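Local coordinates for protein dimethyl-sulfide monooxygenase (Hyphomicrobium sulfonivorans, PDB 6AK1) that oxidises dimethyl sulfide to methanethiol and formaldehyde with NADH and molecular oxygen, using FMN as its flavin cofactor, at residues 403-406 with 407-411; 384-388 with 389-393; 353-356 with 357-361. All blocks are in the same frame, centred on the assembly; numbering follows the deposited sequence.

Contact 1 of 3, residues 403-406 with 407-411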
ATOM      1  N   GLY A 403       2.726  19.003  -5.751  1.00 22.34           N
ATOM      2  CA  GLY A 403       3.988  19.389  -6.372  1.00 19.57           C
ATOM      3  C   GLY A 403       5.028  18.283  -6.366  1.00 25.32           C
ATOM      4  O   GLY A 403       5.849  18.191  -7.286  1.00 21.76           O
ATOM      5  N   SER A 404       5.000  17.421  -5.341  1.00 24.21           N
ATOM      6  CA  SER A 404       5.983  16.346  -5.255  1.00 24.74           C
ATOM      7  C   SER A 404       5.893  15.419  -6.460  1.00 25.05           C
ATOM      8  O   SER A 404       6.918  15.040  -7.032  1.00 25.21           O
ATOM      9  CB  SER A 404       5.787  15.568  -3.956  1.00 25.33           C
ATOM     10  OG  SER A 404       6.166  14.212  -4.129  1.00 31.33           O
ATOM     11  N   VAL A 405       4.672  15.066  -6.870  1.00 24.29           N
ATOM     12  CA  VAL A 405       4.458  14.232  -8.054  1.00 22.76           C
ATOM     13  C   VAL A 405       4.729  15.017  -9.334  1.00 22.04           C
ATOM     14  O   VAL A 405       5.384  14.517 -10.262  1.00 22.13           O
ATOM     15  CB  VAL A 405       3.025  13.677  -8.043  1.00 21.35           C
ATOM     16  CG1 VAL A 405       2.626  13.239  -9.438  1.00 24.08           C
ATOM     17  CG2 VAL A 405       2.888  12.539  -7.051  1.00 23.11           C
ATOM     18  N   THR A 406       4.220  16.249  -9.405  1.00 22.09           N
ATOM     19  CA  THR A 406       4.446  17.101 -10.569  1.00 23.26           C
ATOM     20  C   THR A 406       5.932  17.356 -10.807  1.00 24.56           C
ATOM     21  O   THR A 406       6.401  17.288 -11.950  1.00 24.26           O
ATOM     22  CB  THR A 406       3.694  18.420 -10.395  1.00 26.53           C
ATOM     23  OG1 THR A 406       2.291  18.146 -10.302  1.00 25.16           O
ATOM     24  CG2 THR A 406       3.941  19.347 -11.593  1.00 25.78           C
ATOM     25  N   ASP A 407       6.691  17.654  -9.744  1.00 21.85           N
ATOM     26  CA  ASP A 407       8.130  17.869  -9.911  1.00 23.10           C
ATOM     27  C   ASP A 407       8.831  16.593 -10.376  1.00 26.61           C
ATOM     28  O   ASP A 407       9.714  16.640 -11.244  1.00 24.65           O
ATOM     29  CB  ASP A 407       8.764  18.356  -8.606  1.00 24.02           C
ATOM     30  CG  ASP A 407       8.542  19.827  -8.348  1.00 28.92           C
ATOM     31  OD1 ASP A 407       8.062  20.545  -9.260  1.00 31.55           O
ATOM     32  OD2 ASP A 407       8.869  20.268  -7.219  1.00 28.00           O
ATOM     33  N   PHE A 408       8.465  15.442  -9.799  1.00 21.52           N
ATOM     34  CA  PHE A 408       9.039  14.181 -10.259  1.00 23.44           C
ATOM     35  C   PHE A 408       8.786  13.969 -11.745  1.00 21.29           C
ATOM     36  O   PHE A 408       9.702  13.621 -12.500  1.00 23.82           O
ATOM     37  CB  PHE A 408       8.477  13.004  -9.464  1.00 20.77           C
ATOM     38  CG  PHE A 408       9.313  11.764  -9.580  1.00 20.23           C
ATOM     39  CD1 PHE A 408       9.100  10.867 -10.607  1.00 17.04           C
ATOM     40  CD2 PHE A 408      10.345  11.519  -8.672  1.00 21.49           C
ATOM     41  CE1 PHE A 408       9.877   9.740 -10.732  1.00 20.37           C
ATOM     42  CE2 PHE A 408      11.128  10.382  -8.793  1.00 19.60           C
ATOM     43  CZ  PHE A 408      10.896   9.496  -9.822  1.00 17.20           C
ATOM     44  N   ILE A 409       7.543  14.168 -12.184  1.00 23.94           N
ATOM     45  CA  ILE A 409       7.227  13.978 -13.597  1.00 25.10           C
ATOM     46  C   ILE A 409       8.007  14.965 -14.463  1.00 22.46           C
ATOM     47  O   ILE A 409       8.593  14.585 -15.479  1.00 23.72           O
ATOM     48  CB  ILE A 409       5.710  14.091 -13.822  1.00 25.68           C
ATOM     49  CG1 ILE A 409       4.990  12.993 -13.033  1.00 23.81           C
ATOM     50  CG2 ILE A 409       5.370  14.009 -15.323  1.00 24.71           C
ATOM     51  CD1 ILE A 409       3.467  13.126 -13.040  1.00 26.48           C
ATOM     52  N   ASP A 410       8.062  16.233 -14.059  1.00 24.53           N
ATOM     53  CA  ASP A 410       8.673  17.255 -14.910  1.00 26.80           C
ATOM     54  C   ASP A 410      10.195  17.119 -14.980  1.00 26.31           C
ATOM     55  O   ASP A 410      10.785  17.265 -16.055  1.00 25.50           O
ATOM     56  CB  ASP A 410       8.289  18.651 -14.409  1.00 25.41           C
ATOM     57  CG  ASP A 410       6.799  18.939 -14.580  1.00 27.05           C
ATOM     58  OD1 ASP A 410       6.129  18.207 -15.327  1.00 27.91           O
ATOM     59  OD2 ASP A 410       6.301  19.897 -13.969  1.00 28.23           O
ATOM     60  N   TYR A 411      10.846  16.867 -13.847  1.00 25.42           N
ATOM     61  CA  TYR A 411      12.302  16.935 -13.750  1.00 24.84           C
ATOM     62  C   TYR A 411      12.994  15.579 -13.830  1.00 27.82           C
ATOM     63  O   TYR A 411      14.109  15.507 -14.348  1.00 30.64           O
ATOM     64  CB  TYR A 411      12.728  17.582 -12.435  1.00 25.02           C
ATOM     65  CG  TYR A 411      12.419  19.046 -12.255  1.00 25.78           C
ATOM     66  CD1 TYR A 411      13.193  20.015 -12.875  1.00 25.12           C
ATOM     67  CD2 TYR A 411      11.399  19.459 -11.406  1.00 24.33           C
ATOM     68  CE1 TYR A 411      12.936  21.349 -12.688  1.00 24.06           C
ATOM     69  CE2 TYR A 411      11.134  20.796 -11.209  1.00 29.50           C
ATOM     70  CZ  TYR A 411      11.918  21.741 -11.855  1.00 29.96           C
ATOM     71  OH  TYR A 411      11.686  23.084 -11.667  1.00 32.43           O
TER

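Contact 2 of 3, residues 384-388 with 389-393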
ATOM      1  N   ARG A 384      20.666   3.478  -8.312  1.00 27.06           N
ATOM      2  CA  ARG A 384      21.459   2.797  -7.327  1.00 32.27           C
ATOM      3  C   ARG A 384      20.570   1.946  -6.412  1.00 32.96           C
ATOM      4  O   ARG A 384      20.898   0.831  -6.159  1.00 28.99           O
ATOM      5  CB  ARG A 384      22.306   3.765  -6.517  1.00 32.36           C
ATOM      6  CG  ARG A 384      23.743   3.396  -6.342  1.00 38.11           C
ATOM      7  CD  ARG A 384      24.390   4.207  -5.247  1.00 38.80           C
ATOM      8  NE  ARG A 384      25.044   3.371  -4.271  1.00 40.12           N
ATOM      9  CZ  ARG A 384      25.208   3.672  -3.000  1.00 41.65           C
ATOM     10  NH1 ARG A 384      24.760   4.802  -2.517  1.00 39.13           N
ATOM     11  NH2 ARG A 384      25.814   2.833  -2.217  1.00 41.18           N
ATOM     12  N   TRP A 385      19.453   2.490  -5.934  1.00 28.15           N
ATOM     13  CA  TRP A 385      18.517   1.723  -5.114  1.00 27.80           C
ATOM     14  C   TRP A 385      17.953   0.535  -5.883  1.00 23.39           C
ATOM     15  O   TRP A 385      17.736  -0.534  -5.312  1.00 26.50           O
ATOM     16  CB  TRP A 385      17.363   2.598  -4.633  1.00 25.88           C
ATOM     17  CG  TRP A 385      17.667   3.642  -3.594  1.00 24.61           C
ATOM     18  CD1 TRP A 385      17.770   4.984  -3.802  1.00 21.83           C
ATOM     19  CD2 TRP A 385      17.825   3.442  -2.182  1.00 23.92           C
ATOM     20  NE1 TRP A 385      17.999   5.631  -2.618  1.00 25.08           N
ATOM     21  CE2 TRP A 385      18.056   4.706  -1.607  1.00 25.76           C
ATOM     22  CE3 TRP A 385      17.823   2.313  -1.352  1.00 24.90           C
ATOM     23  CZ2 TRP A 385      18.269   4.881  -0.240  1.00 23.77           C
ATOM     24  CZ3 TRP A 385      18.024   2.486   0.005  1.00 22.51           C
ATOM     25  CH2 TRP A 385      18.240   3.764   0.550  1.00 26.37           C
ATOM     26  N   VAL A 386      17.689   0.706  -7.175  1.00 26.92           N
ATOM     27  CA  VAL A 386      17.068  -0.368  -7.939  1.00 28.46           C
ATOM     28  C   VAL A 386      18.091  -1.440  -8.281  1.00 30.17           C
ATOM     29  O   VAL A 386      17.893  -2.621  -7.980  1.00 31.00           O
ATOM     30  CB  VAL A 386      16.382   0.188  -9.200  1.00 26.75           C
ATOM     31  CG1 VAL A 386      15.976  -0.952 -10.119  1.00 24.61           C
ATOM     32  CG2 VAL A 386      15.148   1.008  -8.818  1.00 24.07           C
ATOM     33  N   ASP A 387      19.210  -1.042  -8.884  1.00 29.47           N
ATOM     34  CA  ASP A 387      20.180  -2.014  -9.376  1.00 31.39           C
ATOM     35  C   ASP A 387      21.067  -2.534  -8.250  1.00 28.47           C
ATOM     36  O   ASP A 387      21.230  -3.745  -8.088  1.00 25.86           O
ATOM     37  CB  ASP A 387      21.010  -1.384 -10.498  1.00 30.92           C
ATOM     38  CG  ASP A 387      20.143  -0.942 -11.676  1.00 33.23           C
ATOM     39  OD1 ASP A 387      19.167  -1.660 -11.985  1.00 33.96           O
ATOM     40  OD2 ASP A 387      20.420   0.120 -12.281  1.00 34.01           O
ATOM     41  N   GLU A 388      21.625  -1.637  -7.446  1.00 29.34           N
ATOM     42  CA  GLU A 388      22.473  -2.070  -6.341  1.00 33.48           C
ATOM     43  C   GLU A 388      21.642  -2.577  -5.163  1.00 32.48           C
ATOM     44  O   GLU A 388      21.955  -3.621  -4.583  1.00 33.31           O
ATOM     45  CB  GLU A 388      23.388  -0.919  -5.915  1.00 32.34           C
ATOM     46  CG  GLU A 388      24.472  -1.289  -4.935  1.00 37.81           C
ATOM     47  CD  GLU A 388      25.447  -0.139  -4.691  1.00 42.20           C
ATOM     48  OE1 GLU A 388      25.943  -0.032  -3.551  1.00 39.49           O
ATOM     49  OE2 GLU A 388      25.710   0.653  -5.637  1.00 45.24           O
ATOM     50  N   GLY A 389      20.577  -1.858  -4.795  1.00 29.39           N
ATOM     51  CA  GLY A 389      19.764  -2.262  -3.657  1.00 30.28           C
ATOM     52  C   GLY A 389      18.817  -3.412  -3.946  1.00 26.39           C
ATOM     53  O   GLY A 389      18.387  -4.097  -3.011  1.00 27.60           O
ATOM     54  N   GLY A 390      18.472  -3.626  -5.214  1.00 26.29           N
ATOM     55  CA  GLY A 390      17.634  -4.740  -5.602  1.00 27.42           C
ATOM     56  C   GLY A 390      16.135  -4.517  -5.528  1.00 27.56           C
ATOM     57  O   GLY A 390      15.385  -5.474  -5.748  1.00 27.92           O
ATOM     58  N   VAL A 391      15.666  -3.294  -5.246  1.00 28.27           N
ATOM     59  CA  VAL A 391      14.224  -3.034  -5.255  1.00 25.63           C
ATOM     60  C   VAL A 391      13.729  -2.895  -6.691  1.00 24.63           C
ATOM     61  O   VAL A 391      14.497  -2.646  -7.625  1.00 26.88           O
ATOM     62  CB  VAL A 391      13.854  -1.786  -4.431  1.00 23.30           C
ATOM     63  CG1 VAL A 391      14.303  -1.925  -2.997  1.00 24.76           C
ATOM     64  CG2 VAL A 391      14.407  -0.502  -5.086  1.00 24.89           C
ATOM     65  N   ASP A 392      12.410  -3.007  -6.858  1.00 23.88           N
ATOM     66  CA  ASP A 392      11.794  -2.867  -8.177  1.00 27.63           C
ATOM     67  C   ASP A 392      11.281  -1.463  -8.468  1.00 21.90           C
ATOM     68  O   ASP A 392      11.034  -1.143  -9.633  1.00 22.15           O
ATOM     69  CB  ASP A 392      10.648  -3.869  -8.329  1.00 24.03           C
ATOM     70  CG  ASP A 392      11.138  -5.317  -8.325  1.00 30.60           C
ATOM     71  OD1 ASP A 392      11.608  -5.784  -9.386  1.00 36.32           O
ATOM     72  OD2 ASP A 392      11.065  -5.988  -7.272  1.00 28.53           O
ATOM     73  N   GLY A 393      11.139  -0.612  -7.459  1.00 21.80           N
ATOM     74  CA  GLY A 393      10.666   0.736  -7.697  1.00 21.52           C
ATOM     75  C   GLY A 393      10.346   1.431  -6.387  1.00 25.36           C
ATOM     76  O   GLY A 393      10.834   1.035  -5.321  1.00 20.69           O
TER

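Contact 3 of 3, residues 353-356 with 357-361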
ATOM      1  N   TRP A 353      24.607  16.343  16.111  1.00 49.48           N
ATOM      2  CA  TRP A 353      23.455  17.220  16.262  1.00 44.16           C
ATOM      3  C   TRP A 353      22.599  16.782  17.435  1.00 37.91           C
ATOM      4  O   TRP A 353      22.510  15.595  17.758  1.00 38.08           O
ATOM      5  CB  TRP A 353      22.593  17.241  15.004  1.00 50.63           C
ATOM      6  CG  TRP A 353      23.321  17.599  13.751  1.00 56.74           C
ATOM      7  CD1 TRP A 353      24.595  18.089  13.637  1.00 56.60           C
ATOM      8  CD2 TRP A 353      22.800  17.519  12.422  1.00 60.64           C
ATOM      9  NE1 TRP A 353      24.904  18.299  12.314  1.00 57.53           N
ATOM     10  CE2 TRP A 353      23.815  17.960  11.548  1.00 64.89           C
ATOM     11  CE3 TRP A 353      21.569  17.113  11.883  1.00 54.49           C
ATOM     12  CZ2 TRP A 353      23.636  18.006  10.162  1.00 67.56           C
ATOM     13  CZ3 TRP A 353      21.395  17.155  10.507  1.00 52.81           C
ATOM     14  CH2 TRP A 353      22.421  17.596   9.663  1.00 58.40           C
ATOM     15  N   THR A 354      21.964  17.758  18.076  1.00 39.66           N
ATOM     16  CA  THR A 354      21.044  17.444  19.156  1.00 41.22           C
ATOM     17  C   THR A 354      19.835  16.690  18.613  1.00 40.18           C
ATOM     18  O   THR A 354      19.572  16.673  17.407  1.00 41.17           O
ATOM     19  CB  THR A 354      20.595  18.714  19.867  1.00 40.29           C
ATOM     20  OG1 THR A 354      19.877  19.554  18.951  1.00 37.12           O
ATOM     21  CG2 THR A 354      21.818  19.469  20.405  1.00 40.61           C
ATOM     22  N   VAL A 355      19.103  16.038  19.521  1.00 37.45           N
ATOM     23  CA  VAL A 355      17.883  15.348  19.111  1.00 36.95           C
ATOM     24  C   VAL A 355      16.905  16.341  18.494  1.00 35.13           C
ATOM     25  O   VAL A 355      16.211  16.031  17.520  1.00 33.72           O
ATOM     26  CB  VAL A 355      17.274  14.583  20.306  1.00 37.52           C
ATOM     27  CG1 VAL A 355      15.894  14.072  19.988  1.00 29.63           C
ATOM     28  CG2 VAL A 355      18.186  13.413  20.692  1.00 39.66           C
ATOM     29  N   ARG A 356      16.887  17.574  19.008  1.00 34.97           N
ATOM     30  CA  ARG A 356      16.013  18.602  18.454  1.00 38.90           C
ATOM     31  C   ARG A 356      16.331  18.884  16.985  1.00 38.54           C
ATOM     32  O   ARG A 356      15.413  18.992  16.158  1.00 34.18           O
ATOM     33  CB  ARG A 356      16.125  19.878  19.283  1.00 38.01           C
ATOM     34  CG  ARG A 356      15.424  21.060  18.653  1.00 39.32           C
ATOM     35  CD  ARG A 356      15.646  22.329  19.439  1.00 42.17           C
ATOM     36  NE  ARG A 356      14.899  22.304  20.687  1.00 51.43           N
ATOM     37  CZ  ARG A 356      15.453  22.172  21.885  1.00 54.82           C
ATOM     38  NH1 ARG A 356      16.776  22.066  22.000  1.00 48.31           N
ATOM     39  NH2 ARG A 356      14.678  22.158  22.966  1.00 54.28           N
ATOM     40  N   ASP A 357      17.624  18.999  16.642  1.00 36.19           N
ATOM     41  CA  ASP A 357      18.028  19.300  15.265  1.00 35.77           C
ATOM     42  C   ASP A 357      17.665  18.165  14.317  1.00 34.57           C
ATOM     43  O   ASP A 357      17.271  18.407  13.172  1.00 34.73           O
ATOM     44  CB  ASP A 357      19.538  19.565  15.178  1.00 37.28           C
ATOM     45  CG  ASP A 357      19.959  20.861  15.851  1.00 39.55           C
ATOM     46  OD1 ASP A 357      19.142  21.796  15.945  1.00 41.00           O
ATOM     47  OD2 ASP A 357      21.131  20.944  16.284  1.00 51.03           O
ATOM     48  N   VAL A 358      17.822  16.919  14.765  1.00 34.41           N
ATOM     49  CA  VAL A 358      17.482  15.776  13.923  1.00 37.01           C
ATOM     50  C   VAL A 358      15.974  15.728  13.665  1.00 33.83           C
ATOM     51  O   VAL A 358      15.531  15.572  12.520  1.00 32.93           O
ATOM     52  CB  VAL A 358      17.999  14.475  14.563  1.00 34.82           C
ATOM     53  CG1 VAL A 358      17.594  13.268  13.732  1.00 33.83           C
ATOM     54  CG2 VAL A 358      19.518  14.538  14.713  1.00 41.17           C
ATOM     55  N   ILE A 359      15.163  15.865  14.725  1.00 31.72           N
ATOM     56  CA  ILE A 359      13.707  15.780  14.578  1.00 33.93           C
ATOM     57  C   ILE A 359      13.203  16.818  13.578  1.00 34.35           C
ATOM     58  O   ILE A 359      12.291  16.541  12.783  1.00 29.46           O
ATOM     59  CB  ILE A 359      13.009  15.942  15.945  1.00 33.15           C
ATOM     60  CG1 ILE A 359      13.369  14.786  16.880  1.00 33.62           C
ATOM     61  CG2 ILE A 359      11.487  16.047  15.767  1.00 29.91           C
ATOM     62  CD1 ILE A 359      13.283  13.420  16.225  1.00 36.36           C
ATOM     63  N   ARG A 360      13.783  18.026  13.606  1.00 31.34           N
ATOM     64  CA  ARG A 360      13.381  19.069  12.666  1.00 31.78           C
ATOM     65  C   ARG A 360      13.646  18.646  11.222  1.00 33.09           C
ATOM     66  O   ARG A 360      12.765  18.768  10.363  1.00 33.49           O
ATOM     67  CB  ARG A 360      14.093  20.390  12.984  1.00 37.23           C
ATOM     68  CG  ARG A 360      13.699  21.525  12.030  1.00 40.93           C
ATOM     69  CD  ARG A 360      14.510  22.798  12.235  1.00 39.96           C
ATOM     70  NE  ARG A 360      14.280  23.735  11.132  1.00 44.39           N
ATOM     71  CZ  ARG A 360      15.027  23.797  10.030  1.00 43.73           C
ATOM     72  NH1 ARG A 360      16.076  22.985   9.882  1.00 38.40           N
ATOM     73  NH2 ARG A 360      14.724  24.673   9.073  1.00 35.22           N
ATOM     74  N   GLU A 361      14.854  18.140  10.935  1.00 31.15           N
ATOM     75  CA  GLU A 361      15.135  17.622   9.595  1.00 33.08           C
ATOM     76  C   GLU A 361      14.190  16.487   9.228  1.00 30.04           C
ATOM     77  O   GLU A 361      13.791  16.358   8.065  1.00 34.03           O
ATOM     78  CB  GLU A 361      16.583  17.135   9.483  1.00 34.30           C
ATOM     79  CG  GLU A 361      17.638  18.208   9.641  1.00 43.45           C
ATOM     80  CD  GLU A 361      18.213  18.675   8.311  1.00 50.52           C
ATOM     81  OE1 GLU A 361      18.116  19.890   8.028  1.00 50.83           O
ATOM     82  OE2 GLU A 361      18.768  17.834   7.560  1.00 52.04           O
TER

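Contact 1 of 3, residues 403-406 with 407-411
Asp407 N donates to Gly403 O over 2.7 Å, the shortest of four backbone bonds that tie this first turn of the helix to the next. Behind it, Ile409 N reaches Val405 O at 2.9 Å and Asp410 N reaches Thr406 O at 2.9 Å. The fourth bond is the longest: Phe408 N lies 3.2 Å from Ser404 O. Just beyond, Tyr411 N is taken by Asp407 O. This is the start of helix 403-418, which follows strand 393-397 in the TIM barrel and packs beside helix 36-48. Its polar side chains find partners on other helices. Thr406 OG1 bonds to Glu45 and, weakly, to the backbone of Pro402; Asp407 OD2 makes a salt bridge with Lys295, and Asp410 OD1 makes another with Arg48, so two neighbouring helices are joined to this one by charge. Thr406 and Asp410 still run side by side: chi1 of -62° sets OG1 of Thr406 beside the backbone N and swings its methyl CG2 anti to that nitrogen, 3.4 Å from Asp410 OD2. One step round the helix, on the buried side, Val405 and Ile409 point the same way, and CG1 of the valine touches CD1 of the isoleucine at 3.7 Å. Val405 also meets Ala9 of the barrel strand 6-12.

Contact 2 of 3, residues 384-388 with 389-393
The turn by which helix 375-388 gives way to strand 393-397, inside a beta-alpha-beta crossover of the TIM barrel, is built from the last helical carbonyls and the amides of Gly389, Gly390 and Val391. Gly389 N donates to Arg384 O at 3.0 Å, an i to i+5 step that marks a wider pi-type turn. The next two bonds are weak: Gly390 N to Val386 O at 3.0 Å, bent to 127° at the hydrogen, and Val391 N to Trp385 O at 3.5 Å. Gly390 has a positive phi of 86°, a conformation glycine takes readily, and this backbone swing takes the chain out of the helix towards its strand. Val391 packs back against the last helical turn. Its CG2, between the backbone N and the carbonyl carbon, comes 3.3 Å from Trp385 O, and it meets Val386 CG2 at 4.1 Å, the two valines crossing at about a right angle. Val386 CA also approaches Val391 O as a CA-H...O contact of 3.4 Å. On the outer side of the helix Arg384 holds Glu388 side-on, NE to OE2 at 3.1 Å and NH2 to OE1 at 3.2 Å. Both carboxylate oxygens are met from above their plane. Trp385 and Val391 both rest on Met279 of strand 276-284, while Gly389 O accepts from Thr258 of helix 251-267.

Contact 3 of 3, residues 353-356 with 357-361
Val355 O accepts from Ile359 N at 3.0 Å, a straight bond (170° at the hydrogen). The side chains of the two residues point the same way: Val355 CG1 and Ile359 CG1 lie alongside each other at 4.1 Å, on the buried side, where Ile359 also packs on Leu309 and Tyr312 of helix 305-316. One residue earlier, Thr354 O takes Val358 N at 3.2 Å, and one later Arg356 O takes Arg360 N at a similar length. Thr354 is the N-cap of helix 355-362. With chi1 at 63°, its OG1 sits between the backbone N and the carbonyl carbon, turned back over the helix start, where it receives Asp357 N at 3.3 Å. The amides of a helix's first turn have no helical carbonyl four residues back to bond to; here the hydroxyl supplies the acceptor for Asp357 N. Next to the cap stands a hydrophobic staple: Trp353, just before the N-cap, sets its CB 4.1 Å from Val358 CG2. Trp353 CB also rests on Asp357 CB at 3.8 Å. The indole then reaches along the helix to Glu361, whose chain is bent at chi2 and puts CG 4.0 Å from Trp353 CZ3, with ring and carboxylate planes 84° apart. Glu361 goes on to touch Tyr296 and Leu300 of helix 289-300. The guanidinium of Arg356 makes a salt bridge from NH1 to Asp326.

Overall arrangement
All three contacts are local, each within one continuous stretch of chain, and none touches another; their centres are 21 to 29 Å apart. Contacts 1 and 2 belong to the barrel itself and flank strand 393-397, contact 2 leading into it and contact 1 following it. Contact 3 lies farthest from the chain centre, about 29 Å, on a short helix among outer helices and loops. Each combines buried valines with a more exposed polar side. The chemistry follows helix position: contact 3 caps a beginning with a threonine hydroxyl and staples it with a tryptophan, contact 1 opens its helix with regular backbone bonds, and contact 2 ends a helix on one sound bond, two weak ones and two glycines.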